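Local coordinates for protein peptide methionine sulfoxide reductase MsrA (Treponema denticola ATCC 35405, PDB 5FA9) that probably repairs oxidised proteins by reducing methionine sulfoxide back to methionine, combining MsrA and MsrB activities in one fused chain, at residues Glu248-Leu252 with Gly253-Thr257; Thr236-Thr240 with Thr241-Gln245; Pro78-Leu81 with Asn82-Asn86; Val63-Gln66 with Glu67-His71. The protein carries 2 engineered substitutions. All coordinates share one frame; numbering follows the deposited sequence.

Interaction 1 (Glu248-Leu252 with Gly253-Thr257)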
loop_
_atom_site.group_PDB
_atom_site.type_symbol
_atom_site.label_atom_id
_atom_site.label_comp_id
_atom_site.label_asym_id
_atom_site.label_seq_id
_atom_site.Cartn_x
_atom_site.Cartn_y
_atom_site.Cartn_z
ATOM N N GLU B 248 -14.446 22.284 7.765
ATOM C CA GLU B 248 -15.813 22.066 7.320
ATOM C C GLU B 248 -16.413 23.374 6.822
ATOM O O GLU B 248 -16.361 24.387 7.519
ATOM C CB GLU B 248 -16.660 21.501 8.463
ATOM C CG GLU B 248 -15.858 20.766 9.533
ATOM C CD GLU B 248 -15.274 21.709 10.574
ATOM O OE1 GLU B 248 -15.460 22.937 10.436
ATOM O OE2 GLU B 248 -14.625 21.222 11.524
ATOM N N ASP B 249 -16.980 23.360 5.622
ATOM C CA ASP B 249 -17.566 24.571 5.056
ATOM C C ASP B 249 -18.879 24.284 4.337
ATOM O O ASP B 249 -18.895 23.637 3.287
ATOM C CB ASP B 249 -16.580 25.241 4.098
ATOM C CG ASP B 249 -17.139 26.508 3.480
ATOM O OD1 ASP B 249 -17.649 27.361 4.235
ATOM O OD2 ASP B 249 -17.069 26.650 2.241
ATOM N N LYS B 250 -19.979 24.771 4.904
ATOM C CA LYS B 250 -21.294 24.577 4.299
ATOM C C LYS B 250 -21.798 25.837 3.602
ATOM O O LYS B 250 -23.004 26.023 3.431
ATOM C CB LYS B 250 -22.311 24.108 5.340
ATOM C CG LYS B 250 -21.795 23.003 6.244
ATOM C CD LYS B 250 -22.938 22.166 6.797
ATOM C CE LYS B 250 -22.493 21.351 7.998
ATOM N NZ LYS B 250 -21.478 22.082 8.807
ATOM N N SER B 251 -20.864 26.701 3.217
ATOM C CA SER B 251 -21.175 27.929 2.494
ATOM C C SER B 251 -21.972 27.670 1.215
ATOM O O SER B 251 -21.806 26.635 0.570
ATOM C CB SER B 251 -19.889 28.688 2.156
ATOM O OG SER B 251 -19.221 29.105 3.333
ATOM N N LEU B 252 -22.840 28.621 0.870
ATOM C CA LEU B 252 -23.621 28.590 -0.370
ATOM C C LEU B 252 -24.549 27.379 -0.466
ATOM O O LEU B 252 -24.935 26.969 -1.561
ATOM C CB LEU B 252 -22.690 28.625 -1.587
ATOM C CG LEU B 252 -21.653 29.749 -1.617
ATOM C CD1 LEU B 252 -20.790 29.647 -2.864
ATOM C CD2 LEU B 252 -22.332 31.108 -1.541
ATOM N N GLY B 253 -24.903 26.812 0.683
ATOM C CA GLY B 253 -25.853 25.714 0.740
ATOM C C GLY B 253 -25.319 24.405 0.193
ATOM O O GLY B 253 -26.070 23.591 -0.344
ATOM N N MET B 254 -24.014 24.201 0.333
ATOM C CA MET B 254 -23.373 22.972 -0.116
ATOM C C MET B 254 -22.603 22.370 1.048
ATOM O O MET B 254 -22.601 22.927 2.138
ATOM C CB MET B 254 -22.440 23.241 -1.297
ATOM C CG MET B 254 -23.143 23.759 -2.540
ATOM S SD MET B 254 -21.994 24.114 -3.881
ATOM C CE MET B 254 -21.160 25.562 -3.235
ATOM N N ASN B 255 -21.975 21.221 0.832
ATOM C CA ASN B 255 -21.082 20.660 1.839
ATOM C C ASN B 255 -19.680 20.493 1.265
ATOM O O ASN B 255 -19.430 19.585 0.473
ATOM C CB ASN B 255 -21.609 19.328 2.371
ATOM C CG ASN B 255 -21.096 19.020 3.766
ATOM O OD1 ASN B 255 -20.172 19.669 4.258
ATOM N ND2 ASN B 255 -21.703 18.034 4.417
ATOM N N ARG B 256 -18.769 21.369 1.675
ATOM C CA ARG B 256 -17.430 21.409 1.097
ATOM C C ARG B 256 -16.366 21.542 2.178
ATOM O O ARG B 256 -16.659 21.931 3.308
ATOM C CB ARG B 256 -17.309 22.571 0.108
ATOM C CG ARG B 256 -18.254 22.498 -1.080
ATOM C CD ARG B 256 -17.996 23.634 -2.057
ATOM N NE ARG B 256 -18.102 24.940 -1.411
ATOM C CZ ARG B 256 -17.833 26.096 -2.010
ATOM N NH1 ARG B 256 -17.441 26.114 -3.277
ATOM N NH2 ARG B 256 -17.957 27.235 -1.342
ATOM N N THR B 257 -15.129 21.209 1.827
ATOM C CA THR B 257 -14.012 21.367 2.748
ATOM C C THR B 257 -13.155 22.563 2.349
ATOM O O THR B 257 -12.654 22.635 1.228
ATOM C CB THR B 257 -13.132 20.104 2.793
ATOM O OG1 THR B 257 -13.943 18.966 3.109
ATOM C CG2 THR B 257 -12.038 20.252 3.839
HETATM O O HOH W 1 -19.609 24.913 1.248
#
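Asp-249 and Arg-256 face each other as an antiparallel hydrogen-bonded pair at the end of a beta hairpin, with Asp-249 N to Arg-256 O at 2.7 Å and Arg-256 N to Asp-249 O at 2.8 Å. Their side chains run alongside each other on one face of the sheet. The carboxylate and guanidinium planes are turned 32° apart, and the salt bridge from Asp-249 OD2 to Arg-256 NH2 is long at 3.7 Å. In the guanidinium plane, Arg-256 NE gives its N-H to a water 3.1 Å away that also lies close to the carbonyl oxygens of Asp-249 and Ser-251. The CE methyl of Met-254 sits 3.5 Å above the centre of the guanidinium and packs 3.8 Å from Leu-252 CB. In the second shell, Ser-251 OG donates to Asp-249 OD1 at 2.5 Å and helps set the carboxylate's rotation, while Met-254 N reaches Ser-251 O from above the carbonyl plane and closes the loop. The hairpin joins strand 244-249, at one edge of the MsrB sheet, to strand 256-261; beside it, strand 267-272 supplies His-270 and Phe-272, which touch Arg-256, and His-270 NE2 makes a weak bond to Asp-249 OD2.

Interaction 2 (Thr236-Thr240 with Thr241-Gln245)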
loop_
_atom_site.group_PDB
_atom_site.type_symbol
_atom_site.label_atom_id
_atom_site.label_comp_id
_atom_site.label_asym_id
_atom_site.label_seq_id
_atom_site.Cartn_x
_atom_site.Cartn_y
_atom_site.Cartn_z
ATOM N N THR B 236 -2.937 18.186 -6.886
ATOM C CA THR B 236 -3.322 16.854 -6.432
ATOM C C THR B 236 -2.984 16.644 -4.960
ATOM O O THR B 236 -3.523 15.745 -4.314
ATOM C CB THR B 236 -2.635 15.758 -7.265
ATOM O OG1 THR B 236 -1.217 15.817 -7.061
ATOM C CG2 THR B 236 -2.939 15.944 -8.743
ATOM N N LYS B 237 -2.092 17.479 -4.436
ATOM C CA LYS B 237 -1.686 17.395 -3.038
ATOM C C LYS B 237 -0.966 18.664 -2.599
ATOM O O LYS B 237 -0.615 19.507 -3.422
ATOM C CB LYS B 237 -0.780 16.183 -2.809
ATOM C CG LYS B 237 0.629 16.353 -3.357
ATOM C CD LYS B 237 1.451 15.085 -3.183
ATOM C CE LYS B 237 1.645 14.748 -1.713
ATOM N NZ LYS B 237 2.404 15.806 -0.992
ATOM N N ALA B 238 -0.750 18.789 -1.293
ATOM C CA ALA B 238 0.044 19.883 -0.751
ATOM C C ALA B 238 1.525 19.545 -0.868
ATOM O O ALA B 238 1.889 18.376 -1.010
ATOM C CB ALA B 238 -0.332 20.153 0.695
ATOM N N ILE B 239 2.379 20.562 -0.815
ATOM C CA ILE B 239 3.813 20.341 -0.952
ATOM C C ILE B 239 4.355 19.600 0.273
ATOM O O ILE B 239 5.263 18.776 0.157
ATOM C CB ILE B 239 4.578 21.675 -1.167
ATOM C CG1 ILE B 239 6.037 21.407 -1.545
ATOM C CG2 ILE B 239 4.482 22.582 0.057
ATOM C CD1 ILE B 239 6.788 22.644 -1.987
ATOM N N THR B 240 3.781 19.887 1.439
ATOM C CA THR B 240 4.106 19.177 2.673
ATOM C C THR B 240 2.837 18.921 3.479
ATOM O O THR B 240 1.776 19.460 3.168
ATOM C CB THR B 240 5.109 19.958 3.559
ATOM O OG1 THR B 240 4.517 21.193 3.981
ATOM C CG2 THR B 240 6.405 20.244 2.810
ATOM N N THR B 241 2.952 18.099 4.517
ATOM C CA THR B 241 1.824 17.818 5.399
ATOM C C THR B 241 1.619 18.947 6.404
ATOM O O THR B 241 0.642 18.956 7.153
ATOM C CB THR B 241 2.020 16.497 6.165
ATOM O OG1 THR B 241 3.213 16.572 6.956
ATOM C CG2 THR B 241 2.132 15.329 5.197
ATOM N N GLN B 242 2.546 19.899 6.412
ATOM C CA GLN B 242 2.533 20.988 7.381
ATOM C C GLN B 242 2.088 22.306 6.758
ATOM O O GLN B 242 2.189 23.362 7.382
ATOM C CB GLN B 242 3.922 21.151 8.000
ATOM C CG GLN B 242 4.540 19.849 8.477
ATOM C CD GLN B 242 5.860 20.060 9.190
ATOM O OE1 GLN B 242 6.486 21.112 9.060
ATOM N NE2 GLN B 242 6.292 19.057 9.946
ATOM N N ALA B 243 1.597 22.241 5.525
ATOM C CA ALA B 243 1.255 23.445 4.777
ATOM C C ALA B 243 -0.199 23.867 4.962
ATOM O O ALA B 243 -0.495 25.056 5.079
ATOM C CB ALA B 243 1.554 23.241 3.299
ATOM N N LEU B 244 -1.106 22.894 4.987
ATOM C CA LEU B 244 -2.533 23.199 4.964
ATOM C C LEU B 244 -3.291 22.758 6.212
ATOM O O LEU B 244 -2.860 21.862 6.940
ATOM C CB LEU B 244 -3.185 22.555 3.738
ATOM C CG LEU B 244 -2.520 22.814 2.386
ATOM C CD1 LEU B 244 -3.330 22.180 1.269
ATOM C CD2 LEU B 244 -2.350 24.303 2.151
ATOM N N GLN B 245 -4.425 23.410 6.444
ATOM C CA GLN B 245 -5.399 22.978 7.438
ATOM C C GLN B 245 -6.766 22.899 6.772
ATOM O O GLN B 245 -7.062 23.667 5.856
ATOM C CB GLN B 245 -5.437 23.931 8.636
ATOM C CG GLN B 245 -4.497 23.548 9.769
ATOM C CD GLN B 245 -4.498 24.566 10.894
ATOM O OE1 GLN B 245 -5.180 25.588 10.823
ATOM N NE2 GLN B 245 -3.733 24.287 11.944
HETATM O O HOH W 2 -0.844 20.232 4.296
#
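Thr-240 O and Leu-244 N are joined through one water, which accepts from Leu-244 N at 2.8 Å and donates to Thr-240 O at 3.0 Å. The water bridges the first residue of a type I beta turn, Thr-240 to Ala-243, to Leu-244 just after it, where strand 244-249 of the MsrB part begins. An ST turn is superposed on its start: Thr-240 OG1 sits between its own backbone N and carbonyl carbon (chi1 63°), which turns it toward the following residues, and it accepts a weak hydrogen bond of 3.4 Å from Gln-242 N. The same hydroxyl oxygen lies against the methyl of Ala-243, OG1 to CB 3.7 Å.

On the apolar side, the CB of Ala-238 meets the branch of Leu-244, 3.7 Å from CD1, and more distantly the CB of Ala-243. Leu-244 continues onto Val-259 and Phe-220, which places the turn against the strands of its own sheet domain. Gln-242 extends instead toward Leu-162, whose N its OE1 accepts, and toward a bound dithiothreitol, probably from the crystallisation liquor. Ahead of the turn, Lys-237 folds back on its own chain: its NZ donates to Ala-238 O at 2.6 Å, approaching almost straight in line with the carbonyl, at a C=O...N angle of 171°.

Interaction 3 (Pro78-Leu81 with Asn82-Asn86)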
loop_
_atom_site.group_PDB
_atom_site.type_symbol
_atom_site.label_atom_id
_atom_site.label_comp_id
_atom_site.label_asym_id
_atom_site.label_seq_id
_atom_site.Cartn_x
_atom_site.Cartn_y
_atom_site.Cartn_z
ATOM N N PRO B 78 23.578 11.820 9.368
ATOM C CA PRO B 78 23.906 11.080 8.144
ATOM C C PRO B 78 25.407 10.932 7.902
ATOM O O PRO B 78 25.804 10.254 6.955
ATOM C CB PRO B 78 23.265 11.929 7.045
ATOM C CG PRO B 78 23.270 13.310 7.596
ATOM C CD PRO B 78 23.058 13.170 9.078
ATOM N N THR B 79 26.227 11.551 8.746
ATOM C CA THR B 79 27.675 11.467 8.596
ATOM C C THR B 79 28.294 10.493 9.595
ATOM O O THR B 79 29.483 10.182 9.516
ATOM C CB THR B 79 28.338 12.846 8.768
ATOM O OG1 THR B 79 28.126 13.319 10.104
ATOM C CG2 THR B 79 27.752 13.844 7.782
ATOM N N SER B 80 27.482 10.011 10.530
ATOM C CA SER B 80 27.961 9.102 11.565
ATOM C C SER B 80 27.861 7.644 11.126
ATOM O O SER B 80 26.812 7.194 10.667
ATOM C CB SER B 80 27.178 9.311 12.863
ATOM O OG SER B 80 27.421 8.259 13.781
ATOM N N LEU B 81 28.960 6.911 11.277
ATOM C CA LEU B 81 29.006 5.508 10.883
ATOM C C LEU B 81 28.751 4.572 12.061
ATOM O O LEU B 81 29.445 4.635 13.077
ATOM C CB LEU B 81 30.358 5.180 10.246
ATOM C CG LEU B 81 30.573 3.724 9.827
ATOM C CD1 LEU B 81 29.488 3.270 8.861
ATOM C CD2 LEU B 81 31.954 3.537 9.216
ATOM N N ASN B 82 27.750 3.708 11.905
ATOM C CA ASN B 82 27.426 2.675 12.888
ATOM C C ASN B 82 27.182 3.209 14.298
ATOM O O ASN B 82 27.474 2.529 15.281
ATOM C CB ASN B 82 28.536 1.623 12.927
ATOM C CG ASN B 82 28.732 0.931 11.592
ATOM O OD1 ASN B 82 27.779 0.729 10.839
ATOM N ND2 ASN B 82 29.972 0.564 11.291
ATOM N N LYS B 83 26.643 4.420 14.392
ATOM C CA LYS B 83 26.352 5.022 15.689
ATOM C C LYS B 83 25.375 6.187 15.574
ATOM O O LYS B 83 25.611 7.142 14.833
ATOM C CB LYS B 83 27.643 5.495 16.365
ATOM C CG LYS B 83 27.427 6.122 17.736
ATOM C CD LYS B 83 28.750 6.434 18.419
ATOM C CE LYS B 83 28.553 6.711 19.903
ATOM N NZ LYS B 83 29.812 7.158 20.561
ATOM N N GLN B 84 24.279 6.100 16.318
ATOM C CA GLN B 84 23.319 7.191 16.413
ATOM C C GLN B 84 23.073 7.518 17.880
ATOM O O GLN B 84 22.498 6.718 18.616
ATOM C CB GLN B 84 22.008 6.828 15.712
ATOM C CG GLN B 84 22.128 6.723 14.199
ATOM C CD GLN B 84 22.538 8.034 13.557
ATOM O OE1 GLN B 84 21.923 9.074 13.793
ATOM N NE2 GLN B 84 23.590 7.992 12.747
ATOM N N GLY B 85 23.515 8.699 18.299
ATOM C CA GLY B 85 23.481 9.066 19.701
ATOM C C GLY B 85 24.482 8.230 20.475
ATOM O O GLY B 85 25.642 8.122 20.082
ATOM N N ASN B 86 24.037 7.636 21.577
ATOM C CA ASN B 86 24.903 6.770 22.368
ATOM C C ASN B 86 24.776 5.304 21.962
ATOM O O ASN B 86 25.457 4.438 22.511
ATOM C CB ASN B 86 24.605 6.933 23.858
ATOM C CG ASN B 86 25.371 8.084 24.480
ATOM O OD1 ASN B 86 26.164 7.891 25.400
ATOM N ND2 ASN B 86 25.141 9.291 23.973
HETATM O O HOH W 3 25.848 4.496 9.704
HETATM O O HOH W 4 24.665 5.423 12.166
#
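Leu-81 lays its isobutyl group along the flat amide of Asn-82, the two side chains pointing the same way. Leu-81 CG is 3.5 Å from Asn-82 ND2, and Leu-81 CD1 is 3.6 Å from Asn-82 OD1, so both ends of the amide run beside the leucine branch. The backbone turns here: Leu-81 and Asn-82 have angles close to those of a type II beta turn, Asn-82 with a positive phi of 55°.

Across this turn Ser-80 reaches forward. With OG anti to the backbone N (chi1 167°), the hydroxyl donates to Lys-83 O. The modelled separation of 2.4 Å between Ser-80 OG and Lys-83 O is very short, so its exact length is doubtful.

Strand 83-84 pairs with strand 87-88 in a small antiparallel hairpin of the MsrA part. The two residues between them, Gly-85 and Asn-86, have backbone angles like those of a type II' turn, in which glycine readily takes the first corner.

Two waters fill in the polar contacts of the bend. One accepts from Asn-82 N and donates to Ser-80 O, each at 3.0 Å. The other accepts from Lys-83 N and, at 2.8 Å, from Gln-84 NE2, and lies near Ser-80 O as well, so Ser-80 O and Lys-83 N are linked through water, not directly. Gln-84 is bent at chi2 (-62°), which folds its amide back over the bend, its NE2 3.8 Å from Ser-80 CB. Its OE1 accepts from Asp-77 N. The Gln-84 side chain comes within about 7 Å of that of Ser-11, the altered residue at the predicted active-site position, and it also touches Thr-94.

Interaction 4 (Val63-Gln66 with Glu67-His71)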
loop_
_atom_site.group_PDB
_atom_site.type_symbol
_atom_site.label_atom_id
_atom_site.label_comp_id
_atom_site.label_asym_id
_atom_site.label_seq_id
_atom_site.Cartn_x
_atom_site.Cartn_y
_atom_site.Cartn_z
ATOM N N VAL B 63 1.474 12.348 1.946
ATOM C CA VAL B 63 2.883 12.635 2.196
ATOM C C VAL B 63 3.759 12.018 1.105
ATOM O O VAL B 63 3.635 10.836 0.782
ATOM C CB VAL B 63 3.330 12.129 3.591
ATOM C CG1 VAL B 63 2.994 10.653 3.778
ATOM C CG2 VAL B 63 4.815 12.388 3.808
ATOM N N SER B 64 4.633 12.834 0.526
ATOM C CA SER B 64 5.518 12.371 -0.536
ATOM C C SER B 64 6.752 11.685 0.033
ATOM O O SER B 64 7.095 11.876 1.201
ATOM C CB SER B 64 5.937 13.536 -1.434
ATOM O OG SER B 64 6.670 14.504 -0.704
ATOM N N LEU B 65 7.405 10.876 -0.795
ATOM C CA LEU B 65 8.673 10.254 -0.432
ATOM C C LEU B 65 9.700 11.320 -0.061
ATOM O O LEU B 65 10.543 11.111 0.812
ATOM C CB LEU B 65 9.196 9.387 -1.580
ATOM C CG LEU B 65 10.531 8.674 -1.354
ATOM C CD1 LEU B 65 10.459 7.768 -0.133
ATOM C CD2 LEU B 65 10.937 7.886 -2.590
ATOM N N GLN B 66 9.615 12.465 -0.732
ATOM C CA GLN B 66 10.519 13.581 -0.484
ATOM C C GLN B 66 10.408 14.081 0.954
ATOM O O GLN B 66 11.420 14.312 1.616
ATOM C CB GLN B 66 10.241 14.728 -1.462
ATOM C CG GLN B 66 10.804 14.517 -2.865
ATOM C CD GLN B 66 10.250 13.280 -3.548
ATOM O OE1 GLN B 66 9.043 13.036 -3.534
ATOM N NE2 GLN B 66 11.134 12.488 -4.146
ATOM N N GLU B 67 9.179 14.247 1.434
ATOM C CA GLU B 67 8.959 14.704 2.801
ATOM C C GLU B 67 9.402 13.649 3.811
ATOM O O GLU B 67 9.998 13.975 4.836
ATOM C CB GLU B 67 7.488 15.063 3.029
ATOM C CG GLU B 67 7.185 15.495 4.460
ATOM C CD GLU B 67 5.764 15.989 4.644
ATOM O OE1 GLU B 67 5.360 16.208 5.807
ATOM O OE2 GLU B 67 5.053 16.162 3.633
ATOM N N LEU B 68 9.109 12.385 3.516
ATOM C CA LEU B 68 9.492 11.284 4.396
ATOM C C LEU B 68 11.004 11.198 4.566
ATOM O O LEU B 68 11.502 10.963 5.667
ATOM C CB LEU B 68 8.953 9.957 3.862
ATOM C CG LEU B 68 7.453 9.713 4.024
ATOM C CD1 LEU B 68 7.094 8.324 3.532
ATOM C CD2 LEU B 68 7.032 9.893 5.474
ATOM N N LEU B 69 11.733 11.390 3.471
ATOM C CA LEU B 69 13.188 11.374 3.521
ATOM C C LEU B 69 13.705 12.635 4.205
ATOM O O LEU B 69 14.768 12.623 4.826
ATOM C CB LEU B 69 13.777 11.241 2.117
ATOM C CG LEU B 69 13.530 9.894 1.435
ATOM C CD1 LEU B 69 14.187 9.849 0.065
ATOM C CD2 LEU B 69 14.025 8.753 2.312
ATOM N N ALA B 70 12.947 13.720 4.086
ATOM C CA ALA B 70 13.282 14.963 4.769
ATOM C C ALA B 70 13.166 14.779 6.279
ATOM O O ALA B 70 14.034 15.216 7.034
ATOM C CB ALA B 70 12.386 16.097 4.295
ATOM N N HIS B 71 12.086 14.133 6.712
ATOM C CA HIS B 71 11.903 13.796 8.120
ATOM C C HIS B 71 13.013 12.873 8.601
ATOM O O HIS B 71 13.528 13.026 9.710
ATOM C CB HIS B 71 10.543 13.131 8.356
ATOM C CG HIS B 71 9.387 14.083 8.329
ATOM N ND1 HIS B 71 9.158 15.003 9.329
ATOM C CD2 HIS B 71 8.388 14.247 7.430
ATOM C CE1 HIS B 71 8.072 15.699 9.043
ATOM N NE2 HIS B 71 7.585 15.260 7.896
HETATM O O HOH W 5 4.344 15.647 1.203
#
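Glu-67 stands over the first turn of helix 65-74 and runs past Ser-64 and Val-63 toward His-71. Its CB lies 3.7 Å from Ser-64 O. With CG anti to the backbone N (chi1 178°) and the chain extended beyond, CG and CD pass the Val-63 CG2 methyl, which CD approaches to 3.8 Å. At the tip, OE2 accepts from a water at 2.6 Å, and this water in turn accepts from Ser-64 N. OE1 offers its anti lone pair to His-71 NE2, 3.2 Å away and in the plane of the imidazole ring.

Ser-64 is the N-cap of the helix, its OG accepting a weak bond of 3.3 Å from Glu-67 N. The reciprocal half of a capping box is thus carried by water rather than made directly. Regular helical bonds follow, from Leu-68 N to Ser-64 O and from Leu-69 N to Leu-65 O. On another side, the side chains of Val-63 and Leu-68 cross at about a right angle, with Val-63 CG2 3.7 Å from Leu-68 CD2, and both residues touch Tyr-58 of strand 51-59.

His-71 is steadied from its far side by Tyr-18, whose OH bonds to ND1, and Glu-67 OE1 is also hydrogen-bonded to Thr-241 OG1. A buried carboxylate with these partners, close to a helix N-terminus, would probably favour the ionised form, its charge stabilised by hydrogen bonds from its partners.

Overall arrangement
Along the chain the contacts come in the order 4, 3, 2, 1. Interactions 4 and 3 belong to the MsrA part, where helix 65-74 is followed by strand 83-84; their centres lie 21 Å apart. Interactions 2 and 1 belong to the MsrB part and share strand 244-249, one at its start and the other at its far end, again 21 Å between centres. Interactions 1 and 3 lie on opposite sides of the chain's centre, about 50 Å between their centres. Between them, interactions 2 and 4 touch near the centre of the folded chain, with centres 12 Å apart: besides the Thr-241 to Glu-67 bond, Thr-241 CG2 packs on Val-63 CB. The two fused enzyme parts therefore meet directly here.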